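Local coordinates for DegT/DnrJ/EryC1/StrS aminotransferase (Brucella abortus 2308, PDB 4QGR), which probably works as a pyridoxal-phosphate-dependent aminotransferase, moving amino groups between substrates with the help of the bound cofactor, at residues Glu46-Leu51 and Thr220-Leu225. Sequence-based numbering, arbitrary orientation.
Sequences EFEKKL and TLRSVL
Two N-H donors grip Glu48 OE2: Arg222 NH1, 3.1 Å from it in a salt bridge, and the backbone N of Ala62 on strand 59-63. The bridge joins helix 42-55 to helix 215-224 at the surface of the large mixed-sheet domain of the fold type I (aspartate aminotransferase-like) PLP enzymes. The helices stand well apart, with Glu48 CA and Arg222 CA separated by 12.3 Å, and these two side chains span the gap from opposite directions. In both, CG is anti to the carbonyl carbon (chi1 -72° in Glu48), and the extended chain beyond it carries the charged group across. The bond to OE2 is straight (157° at the hydrogen) and lies almost in the guanidinium plane, but it reaches the syn side of the oxygen from well out of the carboxylate plane. The two flat groups are turned 52° against each other rather than paired side by side. Strand 59-63, at one edge of the sheet within this chain, holds both partners: Arg222 NH2 bonds to the carbonyl O of Val60, which probably limits rotation of the guanidinium. Glu48 OE1 accepts a second, weak and more bent bond from Arg222 NH1, at 3.2 Å.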
# COMPACT_ATOMS: atom_id res chain seq x y z
N GLU A 46 -15.64 -5.73 -11.00
CA GLU A 46 -15.96 -5.45 -12.37
C GLU A 46 -14.68 -5.24 -13.18
O GLU A 46 -14.51 -5.79 -14.30
CB GLU A 46 -16.94 -4.26 -12.43
CG GLU A 46 -17.36 -3.91 -13.83
CD GLU A 46 -18.24 -2.65 -13.90
OE1 GLU A 46 -18.60 -2.05 -12.83
OE2 GLU A 46 -18.50 -2.27 -15.07
N PHE A 47 -13.77 -4.44 -12.63
CA PHE A 47 -12.52 -4.19 -13.33
C PHE A 47 -11.69 -5.48 -13.42
O PHE A 47 -11.10 -5.77 -14.46
CB PHE A 47 -11.75 -3.01 -12.68
CG PHE A 47 -10.38 -2.81 -13.21
CD1 PHE A 47 -10.18 -2.38 -14.52
CD2 PHE A 47 -9.27 -3.04 -12.43
CE1 PHE A 47 -8.93 -2.20 -15.02
CE2 PHE A 47 -8.02 -2.84 -12.92
CZ PHE A 47 -7.85 -2.41 -14.23
N GLU A 48 -11.65 -6.26 -12.35
CA GLU A 48 -10.86 -7.52 -12.38
C GLU A 48 -11.37 -8.40 -13.53
O GLU A 48 -10.58 -9.00 -14.27
CB GLU A 48 -10.98 -8.27 -11.05
CG GLU A 48 -10.23 -7.62 -9.88
CD GLU A 48 -10.40 -8.36 -8.52
OE1 GLU A 48 -11.38 -9.13 -8.33
OE2 GLU A 48 -9.55 -8.16 -7.64
N LYS A 49 -12.68 -8.49 -13.68
CA LYS A 49 -13.25 -9.32 -14.74
C LYS A 49 -12.96 -8.85 -16.14
O LYS A 49 -12.56 -9.62 -17.00
CB LYS A 49 -14.76 -9.44 -14.58
CG LYS A 49 -15.05 -10.42 -13.49
CD LYS A 49 -16.43 -10.27 -12.90
CE LYS A 49 -16.44 -10.97 -11.54
NZ LYS A 49 -17.77 -10.88 -10.91
N LYS A 50 -13.14 -7.55 -16.35
CA LYS A 50 -12.93 -6.96 -17.66
C LYS A 50 -11.45 -7.00 -18.03
O LYS A 50 -11.11 -7.38 -19.17
CB LYS A 50 -13.51 -5.55 -17.74
CG LYS A 50 -15.03 -5.60 -17.73
CD LYS A 50 -15.71 -4.23 -17.80
CE LYS A 50 -17.21 -4.44 -18.06
NZ LYS A 50 -18.02 -3.41 -17.34
N LEU A 51 -10.57 -6.71 -17.07
CA LEU A 51 -9.13 -6.80 -17.34
C LEU A 51 -8.71 -8.26 -17.59
O LEU A 51 -7.93 -8.56 -18.51
CB LEU A 51 -8.29 -6.23 -16.21
CG LEU A 51 -6.78 -6.13 -16.47
CD1 LEU A 51 -6.45 -5.32 -17.71
CD2 LEU A 51 -6.08 -5.55 -15.24
N THR A 220 -4.99 -17.67 -2.42
CA THR A 220 -3.95 -17.32 -1.45
C THR A 220 -3.61 -15.85 -1.58
O THR A 220 -3.40 -15.18 -0.58
CB THR A 220 -2.70 -18.24 -1.61
OG1 THR A 220 -3.12 -19.64 -1.48
CG2 THR A 220 -1.76 -17.95 -0.57
N LEU A 221 -3.55 -15.34 -2.80
CA LEU A 221 -3.22 -13.90 -2.99
C LEU A 221 -4.33 -13.01 -2.40
O LEU A 221 -4.07 -11.97 -1.79
CB LEU A 221 -2.98 -13.56 -4.46
CG LEU A 221 -1.71 -14.18 -5.00
CD1 LEU A 221 -1.66 -14.01 -6.51
CD2 LEU A 221 -0.45 -13.58 -4.37
N ARG A 222 -5.58 -13.46 -2.53
CA ARG A 222 -6.69 -12.70 -2.01
C ARG A 222 -6.70 -12.72 -0.49
O ARG A 222 -7.19 -11.77 0.14
CB ARG A 222 -8.04 -13.17 -2.57
CG ARG A 222 -8.20 -12.92 -4.07
CD ARG A 222 -9.64 -13.15 -4.55
NE ARG A 222 -9.76 -13.26 -6.01
CZ ARG A 222 -9.76 -12.21 -6.85
NH1 ARG A 222 -9.61 -10.97 -6.39
NH2 ARG A 222 -9.86 -12.43 -8.15
N SER A 223 -6.15 -13.78 0.10
CA SER A 223 -5.98 -13.83 1.53
C SER A 223 -4.86 -12.88 1.97
O SER A 223 -5.05 -12.08 2.86
CB SER A 223 -5.67 -15.27 1.96
OG SER A 223 -5.21 -15.36 3.30
N VAL A 224 -3.72 -12.95 1.31
CA VAL A 224 -2.56 -12.18 1.70
C VAL A 224 -2.83 -10.68 1.66
O VAL A 224 -2.34 -9.93 2.53
CB VAL A 224 -1.33 -12.55 0.81
CG1 VAL A 224 -0.16 -11.58 1.00
CG2 VAL A 224 -0.86 -13.96 1.15
N LEU A 225 -3.59 -10.21 0.67
CA LEU A 225 -3.82 -8.78 0.54
C LEU A 225 -4.78 -8.24 1.57
O LEU A 225 -4.88 -7.01 1.73
CB LEU A 225 -4.27 -8.41 -0.88
CG LEU A 225 -5.68 -8.85 -1.28
CD1 LEU A 225 -6.75 -7.89 -0.82
CD2 LEU A 225 -5.76 -8.99 -2.78